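Local coordinates for protein pullulanase (Klebsiella oxytoca, PDB 2YOC) that probably hydrolyses alpha-1,6-glucosidic bonds in pullulan and in branched glucans, as a secreted pullulanase of the glycosyl hydrolase class, at residues 306-311 / 343-348; 347-352 / 362-367; 736-741 / 912-917. All blocks are in the same frame, centred on the assembly; numbering follows the deposited sequence.

Contacts 1 and 2 are buried neighbours in one antiparallel sheet of the carbohydrate-binding module 48 region: both use strand 344-353, share Y347 and A348, and have centres about 9 Å apart. Contact 1 pairs that strand with 305-311, contact 2 with its hairpin partner 358-364, and E363 of that partner and D366 just beyond it receive the tyrosine hydroxyls of Y311 and Y345. Contact 3 is about 50 Å or more from both, centre to centre, on the opposite side of the chain's centre. There a turn meets a helix in a partly buried patch, where regular backbone bonding gives way to a valine methyl packed on the turn and an out-of-plane charge pair nearer the surface.

Contact 1 of 3, residues 306-311 / 343-348; sequences VDVVVY and AFYRYA
Y311 faces F344 as a hydrogen-bonded pair near one end of antiparallel strands 306-311 and 344-348, and its side chain crosses R346, the next residue on that face, obliquely. Its CB lies 3.9 Å from F344 CB. CG stands anti to the carbonyl carbon (chi1 -69°), beside the backbone N; the ring beyond has its edge toward the partner strand, CD2 4.3 Å from Y345 CA. Further out, Y311 CE2 is 4.2 Å from R346 NE, and Y311 CZ is 3.8 Å from R346 NH2; ring and guanidinium planes stand 73° apart. At the tip, Y311 OH bonds E363, whose OE1 also takes a salt bridge from R346 NE. Tyrosine suits this place because its ring lies beside the arginine group while its hydroxyl reaches the shared acid.

Backbone bonds knit the strands, among them V309 N to R346 O at 2.9 Å. On the Y311 face, V309, branched at CB and at home in a strand, sets CG2 3.7 Å from CB of the small A348. V308, V310, Y345 and Y347 occupy the other face, where F296 of strand 293-299 covers V308 and both tyrosines. Strand 317-326 flanks 305-311 on its other edge, and 358-364 flanks 344-353.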
ATOM      1  N   VAL B 306      26.422  54.364 -22.477  1.00 68.15           N
ATOM      2  CA  VAL B 306      27.441  53.583 -21.779  1.00 65.75           C
ATOM      3  C   VAL B 306      28.803  54.124 -22.212  1.00 68.49           C
ATOM      4  O   VAL B 306      29.021  54.297 -23.409  1.00 66.42           O
ATOM      5  CB  VAL B 306      27.363  52.046 -22.012  1.00 67.17           C
ATOM      6  CG1 VAL B 306      28.283  51.298 -21.040  1.00 65.94           C
ATOM      7  CG2 VAL B 306      25.941  51.520 -21.908  1.00 65.24           C
ATOM      8  N   ASP B 307      29.710  54.378 -21.240  1.00 68.40           N
ATOM      9  CA  ASP B 307      31.096  54.850 -21.462  1.00 70.68           C
ATOM     10  C   ASP B 307      32.063  53.979 -20.639  1.00 75.85           C
ATOM     11  O   ASP B 307      31.714  53.582 -19.522  1.00 77.22           O
ATOM     12  CB  ASP B 307      31.290  56.315 -20.989  1.00 74.37           C
ATOM     13  CG  ASP B 307      30.518  57.429 -21.689  1.00 94.17           C
ATOM     14  OD1 ASP B 307      29.743  57.127 -22.625  1.00 96.77           O
ATOM     15  OD2 ASP B 307      30.678  58.608 -21.287  1.00102.28           O
ATOM     16  N   VAL B 308      33.274  53.703 -21.149  1.00 70.51           N
ATOM     17  CA  VAL B 308      34.272  52.989 -20.356  1.00 68.87           C
ATOM     18  C   VAL B 308      35.022  54.104 -19.651  1.00 73.11           C
ATOM     19  O   VAL B 308      35.435  55.067 -20.301  1.00 74.49           O
ATOM     20  CB  VAL B 308      35.272  52.107 -21.151  1.00 72.17           C
ATOM     21  CG1 VAL B 308      36.003  51.136 -20.219  1.00 70.66           C
ATOM     22  CG2 VAL B 308      34.598  51.352 -22.284  1.00 71.14           C
ATOM     23  N   VAL B 309      35.174  54.002 -18.337  1.00 68.14           N
ATOM     24  CA  VAL B 309      35.929  54.997 -17.567  1.00 69.02           C
ATOM     25  C   VAL B 309      37.169  54.246 -17.169  1.00 70.14           C
ATOM     26  O   VAL B 309      37.043  53.173 -16.578  1.00 69.77           O
ATOM     27  CB  VAL B 309      35.160  55.539 -16.325  1.00 72.53           C
ATOM     28  CG1 VAL B 309      35.927  56.668 -15.652  1.00 73.30           C
ATOM     29  CG2 VAL B 309      33.757  55.993 -16.699  1.00 72.49           C
ATOM     30  N   VAL B 310      38.338  54.753 -17.535  1.00 64.58           N
ATOM     31  CA  VAL B 310      39.605  54.089 -17.238  1.00 63.46           C
ATOM     32  C   VAL B 310      40.316  54.863 -16.126  1.00 69.18           C
ATOM     33  O   VAL B 310      40.463  56.088 -16.206  1.00 67.21           O
ATOM     34  CB  VAL B 310      40.483  53.905 -18.514  1.00 66.62           C
ATOM     35  CG1 VAL B 310      41.783  53.172 -18.213  1.00 65.34           C
ATOM     36  CG2 VAL B 310      39.713  53.191 -19.620  1.00 65.21           C
ATOM     37  N   TYR B 311      40.734  54.123 -15.085  1.00 67.72           N
ATOM     38  CA  TYR B 311      41.393  54.655 -13.904  1.00 69.40           C
ATOM     39  C   TYR B 311      42.826  54.223 -13.725  1.00 76.59           C
ATOM     40  O   TYR B 311      43.191  53.079 -14.023  1.00 73.12           O
ATOM     41  CB  TYR B 311      40.629  54.235 -12.651  1.00 69.20           C
ATOM     42  CG  TYR B 311      39.277  54.881 -12.504  1.00 71.18           C
ATOM     43  CD1 TYR B 311      39.141  56.118 -11.894  1.00 74.33           C
ATOM     44  CD2 TYR B 311      38.127  54.239 -12.939  1.00 71.54           C
ATOM     45  CE1 TYR B 311      37.890  56.690 -11.700  1.00 76.06           C
ATOM     46  CE2 TYR B 311      36.872  54.815 -12.780  1.00 71.77           C
ATOM     47  CZ  TYR B 311      36.758  56.045 -12.162  1.00 81.85           C
ATOM     48  OH  TYR B 311      35.531  56.642 -12.003  1.00 84.76           O
ATOM     49  N   ALA B 343      44.837  48.138 -16.251  1.00 67.42           N
ATOM     50  CA  ALA B 343      44.085  49.346 -15.916  1.00 67.67           C
ATOM     51  C   ALA B 343      42.766  48.998 -15.219  1.00 70.19           C
ATOM     52  O   ALA B 343      42.165  47.928 -15.458  1.00 68.16           O
ATOM     53  CB  ALA B 343      43.799  50.183 -17.160  1.00 69.25           C
ATOM     54  N   PHE B 344      42.336  49.920 -14.339  1.00 65.34           N
ATOM     55  CA  PHE B 344      41.093  49.807 -13.609  1.00 62.65           C
ATOM     56  C   PHE B 344      40.005  50.470 -14.419  1.00 65.07           C
ATOM     57  O   PHE B 344      40.285  51.379 -15.200  1.00 65.49           O
ATOM     58  CB  PHE B 344      41.226  50.397 -12.203  1.00 64.51           C
ATOM     59  CG  PHE B 344      42.103  49.568 -11.298  1.00 64.54           C
ATOM     60  CD1 PHE B 344      41.639  48.372 -10.757  1.00 65.71           C
ATOM     61  CD2 PHE B 344      43.378  49.995 -10.960  1.00 66.97           C
ATOM     62  CE1 PHE B 344      42.448  47.609  -9.917  1.00 66.54           C
ATOM     63  CE2 PHE B 344      44.176  49.251 -10.092  1.00 69.10           C
ATOM     64  CZ  PHE B 344      43.714  48.053  -9.593  1.00 66.41           C
ATOM     65  N   TYR B 345      38.775  49.991 -14.281  1.00 60.35           N
ATOM     66  CA  TYR B 345      37.666  50.534 -15.048  1.00 59.70           C
ATOM     67  C   TYR B 345      36.337  50.231 -14.420  1.00 66.68           C
ATOM     68  O   TYR B 345      36.194  49.296 -13.610  1.00 66.60           O
ATOM     69  CB  TYR B 345      37.691  50.004 -16.514  1.00 57.84           C
ATOM     70  CG  TYR B 345      37.270  48.561 -16.666  1.00 54.91           C
ATOM     71  CD1 TYR B 345      38.135  47.527 -16.332  1.00 55.88           C
ATOM     72  CD2 TYR B 345      36.012  48.227 -17.174  1.00 54.26           C
ATOM     73  CE1 TYR B 345      37.755  46.194 -16.474  1.00 56.62           C
ATOM     74  CE2 TYR B 345      35.609  46.898 -17.301  1.00 52.96           C
ATOM     75  CZ  TYR B 345      36.480  45.884 -16.939  1.00 62.56           C
ATOM     76  OH  TYR B 345      36.089  44.565 -17.037  1.00 62.19           O
ATOM     77  N   ARG B 346      35.344  50.994 -14.869  1.00 63.47           N
ATOM     78  CA  ARG B 346      33.938  50.847 -14.550  1.00 62.75           C
ATOM     79  C   ARG B 346      33.192  51.375 -15.766  1.00 67.23           C
ATOM     80  O   ARG B 346      33.756  52.151 -16.541  1.00 66.61           O
ATOM     81  CB  ARG B 346      33.579  51.680 -13.315  1.00 64.85           C
ATOM     82  CG  ARG B 346      34.156  51.146 -12.017  1.00 70.77           C
ATOM     83  CD  ARG B 346      33.456  51.718 -10.828  1.00 89.06           C
ATOM     84  NE  ARG B 346      33.659  53.159 -10.719  1.00 94.23           N
ATOM     85  CZ  ARG B 346      34.041  53.771  -9.609  1.00 95.60           C
ATOM     86  NH1 ARG B 346      34.284  53.071  -8.509  1.00 77.22           N
ATOM     87  NH2 ARG B 346      34.168  55.089  -9.585  1.00 77.79           N
ATOM     88  N   TYR B 347      31.945  50.958 -15.941  1.00 65.62           N
ATOM     89  CA  TYR B 347      31.093  51.439 -17.023  1.00 66.76           C
ATOM     90  C   TYR B 347      30.229  52.512 -16.449  1.00 70.58           C
ATOM     91  O   TYR B 347      29.589  52.280 -15.428  1.00 68.18           O
ATOM     92  CB  TYR B 347      30.188  50.319 -17.586  1.00 67.89           C
ATOM     93  CG  TYR B 347      30.960  49.197 -18.231  1.00 70.68           C
ATOM     94  CD1 TYR B 347      31.799  49.436 -19.314  1.00 73.70           C
ATOM     95  CD2 TYR B 347      30.894  47.900 -17.729  1.00 70.40           C
ATOM     96  CE1 TYR B 347      32.544  48.415 -19.889  1.00 74.07           C
ATOM     97  CE2 TYR B 347      31.631  46.865 -18.303  1.00 70.60           C
ATOM     98  CZ  TYR B 347      32.440  47.126 -19.396  1.00 80.24           C
ATOM     99  OH  TYR B 347      33.166  46.131 -19.992  1.00 83.87           O
ATOM    100  N   ALA B 348      30.217  53.694 -17.078  1.00 70.04           N
ATOM    101  CA  ALA B 348      29.365  54.795 -16.649  1.00 71.33           C
ATOM    102  C   ALA B 348      28.047  54.658 -17.415  1.00 77.47           C
ATOM    103  O   ALA B 348      28.006  54.836 -18.646  1.00 78.45           O
ATOM    104  CB  ALA B 348      30.020  56.116 -16.947  1.00 73.83           C
TER

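Contact 2 of 3, residues 347-352 / 362-367; sequences YAMTVY and YEVTDP
The beta hairpin of strands 344-353 and 358-364, part of the carbohydrate-binding module 48 region, sets Y347 opposite V364 as an antiparallel hydrogen-bonded pair. Y347 N meets V364 O at 2.8 Å, and V364 N returns a bond to Y347 O. Past the end of strand 358-364 the chain turns so that D366 comes to the tip of the Y347 side chain. There Y347 OH donates to D366 OD2 over 2.7 Å, reaching the oxygen from above the carboxylate plane, 51° out of it. The carboxylate plane is turned 70° from the ring. The same OD2 accepts Y345 OH, while OD1 takes the backbone N of Y368: a buried acid that is well supplied with donors.

On the Y347 face, selenomethionine M349 touches two partners with the base of its side chain, CB and CG, before the chain bends away. Its CB lies 3.7 Å from Y362 CE1, at the edge of that ring, and its CG lies 3.7 Å from V364 CG2. Y362 also carries its ring to V351, whose CG1 is 3.9 Å from Y362 CE1; the hydroxyl beyond bonds the backbone oxygen of K610. On the reverse face A348 CB touches E363 CG at 3.9 Å. Helix 608-611 packs against M349 and V364 through I611, and strand 305-311 borders 344-353 on its other edge.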
ATOM      1  N   TYR B 347      31.945  50.958 -15.941  1.00 65.62           N
ATOM      2  CA  TYR B 347      31.093  51.439 -17.023  1.00 66.76           C
ATOM      3  C   TYR B 347      30.229  52.512 -16.449  1.00 70.58           C
ATOM      4  O   TYR B 347      29.589  52.280 -15.428  1.00 68.18           O
ATOM      5  CB  TYR B 347      30.188  50.319 -17.586  1.00 67.89           C
ATOM      6  CG  TYR B 347      30.960  49.197 -18.231  1.00 70.68           C
ATOM      7  CD1 TYR B 347      31.799  49.436 -19.314  1.00 73.70           C
ATOM      8  CD2 TYR B 347      30.894  47.900 -17.729  1.00 70.40           C
ATOM      9  CE1 TYR B 347      32.544  48.415 -19.889  1.00 74.07           C
ATOM     10  CE2 TYR B 347      31.631  46.865 -18.303  1.00 70.60           C
ATOM     11  CZ  TYR B 347      32.440  47.126 -19.396  1.00 80.24           C
ATOM     12  OH  TYR B 347      33.166  46.131 -19.992  1.00 83.87           O
ATOM     13  N   ALA B 348      30.217  53.694 -17.078  1.00 70.04           N
ATOM     14  CA  ALA B 348      29.365  54.795 -16.649  1.00 71.33           C
ATOM     15  C   ALA B 348      28.047  54.658 -17.415  1.00 77.47           C
ATOM     16  O   ALA B 348      28.006  54.836 -18.646  1.00 78.45           O
ATOM     17  CB  ALA B 348      30.020  56.116 -16.947  1.00 73.83           C
HETATM   18  N   MSE B 349      26.986  54.241 -16.685  1.00 71.52           N
HETATM   19  CA  MSE B 349      25.665  53.995 -17.234  1.00 68.85           C
HETATM   20  C   MSE B 349      24.778  55.233 -17.227  1.00 74.81           C
HETATM   21  O   MSE B 349      24.901  56.108 -16.364  1.00 76.02           O
HETATM   22  CB  MSE B 349      24.952  52.944 -16.392  1.00 69.29           C
HETATM   23  CG  MSE B 349      25.745  51.674 -16.152  1.00 74.79           C
HETATM   24 SE   MSE B 349      26.035  50.637 -17.761  1.00 80.98          SE
HETATM   25  CE  MSE B 349      24.123  50.432 -18.358  1.00 76.21           C
ATOM     26  N   THR B 350      23.844  55.261 -18.182  1.00 70.58           N
ATOM     27  CA  THR B 350      22.743  56.206 -18.304  1.00 70.58           C
ATOM     28  C   THR B 350      21.593  55.281 -18.675  1.00 74.99           C
ATOM     29  O   THR B 350      21.511  54.830 -19.826  1.00 75.49           O
ATOM     30  CB  THR B 350      23.004  57.295 -19.301  1.00 68.62           C
ATOM     31  OG1 THR B 350      24.139  58.029 -18.853  1.00 80.10           O
ATOM     32  CG2 THR B 350      21.831  58.208 -19.430  1.00 59.94           C
ATOM     33  N   VAL B 351      20.772  54.915 -17.668  1.00 68.21           N
ATOM     34  CA  VAL B 351      19.736  53.926 -17.855  1.00 65.74           C
ATOM     35  C   VAL B 351      18.497  54.132 -16.960  1.00 72.63           C
ATOM     36  O   VAL B 351      18.615  54.469 -15.786  1.00 73.15           O
ATOM     37  CB  VAL B 351      20.373  52.506 -17.721  1.00 65.99           C
ATOM     38  CG1 VAL B 351      21.076  52.315 -16.371  1.00 64.98           C
ATOM     39  CG2 VAL B 351      19.384  51.383 -18.028  1.00 64.11           C
ATOM     40  N   TYR B 352      17.317  53.881 -17.520  1.00 69.24           N
ATOM     41  CA  TYR B 352      16.089  53.965 -16.783  1.00 69.71           C
ATOM     42  C   TYR B 352      15.947  52.720 -15.889  1.00 75.44           C
ATOM     43  O   TYR B 352      15.994  51.591 -16.390  1.00 73.54           O
ATOM     44  CB  TYR B 352      14.893  54.099 -17.748  1.00 71.56           C
ATOM     45  CG  TYR B 352      13.568  53.822 -17.073  1.00 74.58           C
ATOM     46  CD1 TYR B 352      12.986  54.759 -16.226  1.00 77.50           C
ATOM     47  CD2 TYR B 352      12.934  52.591 -17.213  1.00 75.07           C
ATOM     48  CE1 TYR B 352      11.773  54.505 -15.588  1.00 78.12           C
ATOM     49  CE2 TYR B 352      11.732  52.314 -16.559  1.00 76.16           C
ATOM     50  CZ  TYR B 352      11.153  53.274 -15.746  1.00 86.57           C
ATOM     51  OH  TYR B 352       9.966  52.988 -15.098  1.00 86.60           O
ATOM     52  N   TYR B 362      25.125  56.221 -13.007  1.00 72.36           N
ATOM     53  CA  TYR B 362      26.096  55.632 -12.093  1.00 70.89           C
ATOM     54  C   TYR B 362      27.222  54.874 -12.805  1.00 77.62           C
ATOM     55  O   TYR B 362      27.075  54.466 -13.963  1.00 77.63           O
ATOM     56  CB  TYR B 362      25.416  54.721 -11.042  1.00 68.85           C
ATOM     57  CG  TYR B 362      24.243  53.874 -11.511  1.00 68.07           C
ATOM     58  CD1 TYR B 362      24.308  53.142 -12.693  1.00 69.29           C
ATOM     59  CD2 TYR B 362      23.113  53.710 -10.711  1.00 67.14           C
ATOM     60  CE1 TYR B 362      23.248  52.342 -13.108  1.00 67.75           C
ATOM     61  CE2 TYR B 362      22.040  52.929 -11.127  1.00 65.76           C
ATOM     62  CZ  TYR B 362      22.109  52.257 -12.331  1.00 72.91           C
ATOM     63  OH  TYR B 362      21.073  51.456 -12.728  1.00 78.15           O
ATOM     64  N   GLU B 363      28.339  54.678 -12.100  1.00 74.28           N
ATOM     65  CA  GLU B 363      29.457  53.886 -12.579  1.00 73.30           C
ATOM     66  C   GLU B 363      29.354  52.555 -11.879  1.00 76.15           C
ATOM     67  O   GLU B 363      29.234  52.503 -10.653  1.00 73.68           O
ATOM     68  CB  GLU B 363      30.784  54.549 -12.277  1.00 75.60           C
ATOM     69  CG  GLU B 363      31.082  55.708 -13.200  1.00 81.74           C
ATOM     70  CD  GLU B 363      32.470  56.257 -12.983  1.00100.17           C
ATOM     71  OE1 GLU B 363      33.372  55.456 -12.641  1.00 84.58           O
ATOM     72  OE2 GLU B 363      32.652  57.489 -13.122  1.00102.99           O
ATOM     73  N   VAL B 364      29.331  51.477 -12.683  1.00 73.70           N
ATOM     74  CA  VAL B 364      29.144  50.088 -12.252  1.00 71.38           C
ATOM     75  C   VAL B 364      30.366  49.269 -12.669  1.00 69.69           C
ATOM     76  O   VAL B 364      30.962  49.550 -13.704  1.00 67.27           O
ATOM     77  CB  VAL B 364      27.834  49.514 -12.895  1.00 75.66           C
ATOM     78  CG1 VAL B 364      27.415  48.179 -12.270  1.00 74.39           C
ATOM     79  CG2 VAL B 364      26.685  50.506 -12.795  1.00 76.53           C
ATOM     80  N   THR B 365      30.708  48.239 -11.879  1.00 64.83           N
ATOM     81  CA  THR B 365      31.786  47.301 -12.204  1.00 64.08           C
ATOM     82  C   THR B 365      31.266  46.305 -13.260  1.00 68.61           C
ATOM     83  O   THR B 365      30.054  46.217 -13.475  1.00 68.36           O
ATOM     84  CB  THR B 365      32.326  46.603 -10.940  1.00 65.21           C
ATOM     85  OG1 THR B 365      31.246  46.199 -10.087  1.00 69.58           O
ATOM     86  CG2 THR B 365      33.308  47.462 -10.185  1.00 55.10           C
ATOM     87  N   ASP B 366      32.163  45.576 -13.929  1.00 65.99           N
ATOM     88  CA  ASP B 366      31.769  44.627 -14.966  1.00 66.71           C
ATOM     89  C   ASP B 366      31.197  43.353 -14.344  1.00 71.11           C
ATOM     90  O   ASP B 366      31.863  42.769 -13.482  1.00 72.86           O
ATOM     91  CB  ASP B 366      33.007  44.241 -15.799  1.00 69.35           C
ATOM     92  CG  ASP B 366      32.770  43.852 -17.249  1.00 79.29           C
ATOM     93  OD1 ASP B 366      31.777  43.136 -17.527  1.00 79.31           O
ATOM     94  OD2 ASP B 366      33.593  44.229 -18.095  1.00 83.75           O
ATOM     95  N   PRO B 367      30.036  42.839 -14.807  1.00 63.77           N
ATOM     96  CA  PRO B 367      29.583  41.526 -14.306  1.00 62.33           C
ATOM     97  C   PRO B 367      30.535  40.402 -14.770  1.00 66.88           C
ATOM     98  O   PRO B 367      30.645  39.348 -14.138  1.00 65.99           O
ATOM     99  CB  PRO B 367      28.206  41.338 -14.950  1.00 63.58           C
ATOM    100  CG  PRO B 367      27.939  42.526 -15.759  1.00 68.46           C
ATOM    101  CD  PRO B 367      29.160  43.359 -15.874  1.00 64.66           C
TER

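Contact 3 of 3, residues 736-741 / 912-917; sequences SGDALR and YEVITR
V914, on helix 912-919, rests its CG2 on the type II' turn S736-A739 that leads into helix 739-742, so a helix of the pullulanase-type C-terminal region meets a turn far back in the chain. CG2 stands anti to the carbonyl carbon of V914 and approaches G737 C at 3.3 Å and D738 OD1 at 3.4 Å. Glycine suits the second place of this turn, whose positive phi (+72°) it adopts easily. V914, short and branched, fills the contact without a polar end that would need a partner; Y832 of helix 826-833 also touches it.

One helical turn on, R917 is extended as far as CD and then bends: chi3 of -77° turns NE out of the line of the chain, and the guanidinium beyond lies near D738. R741, its CG anti to the backbone N and its chain bent at chi2, has CD 4.1 Å from R917 CD. The two arginine groups are nearly parallel, their planes 11° apart, NE to NE 5.5 Å. Their like charges are probably eased by separate partners, because R741 turns to E756 through a salt bridge and to the backbone oxygens of Y832 and A834, while R917 has D738 nearby. D738, its CG anti to the carbonyl carbon and beside the backbone N, pairs purely by charge: D738 OD2 lies over one face of the R917 guanidinium, 3.5 Å from R917 NH2, with no N-H pointing at it.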
ATOM      1  N   SER B 736      13.237  21.635  16.132  1.00 79.67           N
ATOM      2  CA  SER B 736      13.550  22.565  17.216  1.00 80.76           C
ATOM      3  C   SER B 736      12.930  22.057  18.514  1.00 84.55           C
ATOM      4  O   SER B 736      11.898  21.360  18.504  1.00 83.50           O
ATOM      5  CB  SER B 736      13.048  23.975  16.896  1.00 85.23           C
ATOM      6  OG  SER B 736      11.629  24.036  16.852  1.00 97.15           O
ATOM      7  N   GLY B 737      13.570  22.412  19.618  1.00 81.09           N
ATOM      8  CA  GLY B 737      13.129  21.990  20.935  1.00 81.44           C
ATOM      9  C   GLY B 737      13.420  20.522  21.141  1.00 83.86           C
ATOM     10  O   GLY B 737      14.336  19.981  20.520  1.00 82.35           O
ATOM     11  N   ASP B 738      12.633  19.875  22.001  1.00 81.17           N
ATOM     12  CA  ASP B 738      12.775  18.473  22.373  1.00 82.07           C
ATOM     13  C   ASP B 738      12.791  17.471  21.197  1.00 85.47           C
ATOM     14  O   ASP B 738      13.385  16.393  21.339  1.00 85.66           O
ATOM     15  CB  ASP B 738      11.782  18.096  23.490  1.00 85.78           C
ATOM     16  CG  ASP B 738      11.995  18.817  24.829  1.00100.60           C
ATOM     17  OD1 ASP B 738      12.393  20.014  24.814  1.00103.10           O
ATOM     18  OD2 ASP B 738      11.696  18.209  25.885  1.00103.82           O
ATOM     19  N   ALA B 739      12.224  17.860  20.015  1.00 79.96           N
ATOM     20  CA  ALA B 739      12.238  17.077  18.761  1.00 77.27           C
ATOM     21  C   ALA B 739      13.691  16.742  18.353  1.00 77.21           C
ATOM     22  O   ALA B 739      13.954  15.659  17.828  1.00 74.67           O
ATOM     23  CB  ALA B 739      11.559  17.856  17.653  1.00 76.88           C
ATOM     24  N   LEU B 740      14.634  17.657  18.659  1.00 73.67           N
ATOM     25  CA  LEU B 740      16.061  17.472  18.423  1.00 74.04           C
ATOM     26  C   LEU B 740      16.645  16.273  19.205  1.00 78.91           C
ATOM     27  O   LEU B 740      17.702  15.754  18.836  1.00 77.26           O
ATOM     28  CB  LEU B 740      16.837  18.756  18.749  1.00 74.70           C
ATOM     29  CG  LEU B 740      16.655  19.928  17.787  1.00 79.53           C
ATOM     30  CD1 LEU B 740      17.348  21.171  18.317  1.00 81.16           C
ATOM     31  CD2 LEU B 740      17.213  19.607  16.415  1.00 80.17           C
ATOM     32  N   ARG B 741      15.951  15.839  20.278  1.00 77.04           N
ATOM     33  CA  ARG B 741      16.335  14.691  21.098  1.00 77.40           C
ATOM     34  C   ARG B 741      15.437  13.480  20.777  1.00 79.92           C
ATOM     35  O   ARG B 741      15.941  12.377  20.586  1.00 79.13           O
ATOM     36  CB  ARG B 741      16.275  15.064  22.580  1.00 78.89           C
ATOM     37  CG  ARG B 741      16.570  13.916  23.517  1.00 88.74           C
ATOM     38  CD  ARG B 741      17.399  14.392  24.684  1.00 89.87           C
ATOM     39  NE  ARG B 741      17.759  13.297  25.584  1.00 92.53           N
ATOM     40  CZ  ARG B 741      18.774  12.460  25.400  1.00 97.59           C
ATOM     41  NH1 ARG B 741      19.528  12.547  24.312  1.00 78.17           N
ATOM     42  NH2 ARG B 741      19.021  11.507  26.283  1.00 89.74           N
ATOM     43  N   TYR B 912      17.867  25.996  23.795  1.00 88.67           N
ATOM     44  CA  TYR B 912      18.694  26.185  24.988  1.00 89.92           C
ATOM     45  C   TYR B 912      18.388  25.156  26.100  1.00 94.16           C
ATOM     46  O   TYR B 912      19.324  24.556  26.659  1.00 92.94           O
ATOM     47  CB  TYR B 912      18.529  27.630  25.497  1.00 92.79           C
ATOM     48  CG  TYR B 912      19.421  28.670  24.847  1.00 95.79           C
ATOM     49  CD1 TYR B 912      19.962  28.465  23.580  1.00 96.77           C
ATOM     50  CD2 TYR B 912      19.728  29.860  25.500  1.00 98.60           C
ATOM     51  CE1 TYR B 912      20.792  29.413  22.986  1.00 98.81           C
ATOM     52  CE2 TYR B 912      20.543  30.825  24.910  1.00100.13           C
ATOM     53  CZ  TYR B 912      21.073  30.598  23.651  1.00108.98           C
ATOM     54  OH  TYR B 912      21.886  31.543  23.073  1.00111.26           O
ATOM     55  N   GLU B 913      17.076  24.918  26.369  1.00 91.21           N
ATOM     56  CA  GLU B 913      16.581  23.955  27.364  1.00 91.69           C
ATOM     57  C   GLU B 913      17.001  22.511  27.027  1.00 90.65           C
ATOM     58  O   GLU B 913      17.308  21.722  27.924  1.00 89.91           O
ATOM     59  CB  GLU B 913      15.051  24.057  27.494  1.00 93.90           C
ATOM     60  CG  GLU B 913      14.577  25.263  28.291  1.00113.95           C
ATOM     61  CD  GLU B 913      13.075  25.505  28.242  1.00156.17           C
ATOM     62  OE1 GLU B 913      12.593  26.043  27.218  1.00170.22           O
ATOM     63  OE2 GLU B 913      12.383  25.176  29.233  1.00150.83           O
ATOM     64  N   VAL B 914      17.017  22.184  25.726  1.00 84.29           N
ATOM     65  CA  VAL B 914      17.419  20.879  25.192  1.00 82.47           C
ATOM     66  C   VAL B 914      18.937  20.759  25.316  1.00 84.57           C
ATOM     67  O   VAL B 914      19.431  19.730  25.775  1.00 83.93           O
ATOM     68  CB  VAL B 914      16.913  20.695  23.740  1.00 84.29           C
ATOM     69  CG1 VAL B 914      17.184  19.285  23.226  1.00 83.60           C
ATOM     70  CG2 VAL B 914      15.432  20.987  23.671  1.00 83.82           C
ATOM     71  N   ILE B 915      19.662  21.827  24.938  1.00 79.54           N
ATOM     72  CA  ILE B 915      21.114  21.897  25.028  1.00 78.80           C
ATOM     73  C   ILE B 915      21.531  21.633  26.477  1.00 82.66           C
ATOM     74  O   ILE B 915      22.303  20.706  26.705  1.00 83.17           O
ATOM     75  CB  ILE B 915      21.672  23.239  24.461  1.00 81.29           C
ATOM     76  CG1 ILE B 915      21.514  23.304  22.918  1.00 79.27           C
ATOM     77  CG2 ILE B 915      23.139  23.459  24.875  1.00 82.26           C
ATOM     78  CD1 ILE B 915      21.348  24.695  22.320  1.00 77.10           C
ATOM     79  N   THR B 916      20.970  22.377  27.451  1.00 78.13           N
ATOM     80  CA  THR B 916      21.337  22.175  28.866  1.00 79.35           C
ATOM     81  C   THR B 916      21.134  20.726  29.371  1.00 81.89           C
ATOM     82  O   THR B 916      22.007  20.170  30.051  1.00 80.76           O
ATOM     83  CB  THR B 916      20.782  23.277  29.782  1.00 87.05           C
ATOM     84  OG1 THR B 916      19.411  23.508  29.466  1.00 90.44           O
ATOM     85  CG2 THR B 916      21.574  24.578  29.677  1.00 82.26           C
ATOM     86  N   ARG B 917      20.018  20.103  28.952  1.00 77.36           N
ATOM     87  CA  ARG B 917      19.641  18.720  29.256  1.00 76.90           C
ATOM     88  C   ARG B 917      20.707  17.710  28.760  1.00 82.53           C
ATOM     89  O   ARG B 917      20.969  16.709  29.435  1.00 82.42           O
ATOM     90  CB  ARG B 917      18.267  18.424  28.597  1.00 71.63           C
ATOM     91  CG  ARG B 917      17.742  16.990  28.716  1.00 72.27           C
ATOM     92  CD  ARG B 917      16.506  16.724  27.876  1.00 82.88           C
ATOM     93  NE  ARG B 917      15.286  17.276  28.481  1.00106.38           N
ATOM     94  CZ  ARG B 917      14.665  18.391  28.100  1.00123.53           C
ATOM     95  NH1 ARG B 917      15.135  19.112  27.089  1.00105.19           N
ATOM     96  NH2 ARG B 917      13.572  18.799  28.735  1.00112.01           N
TER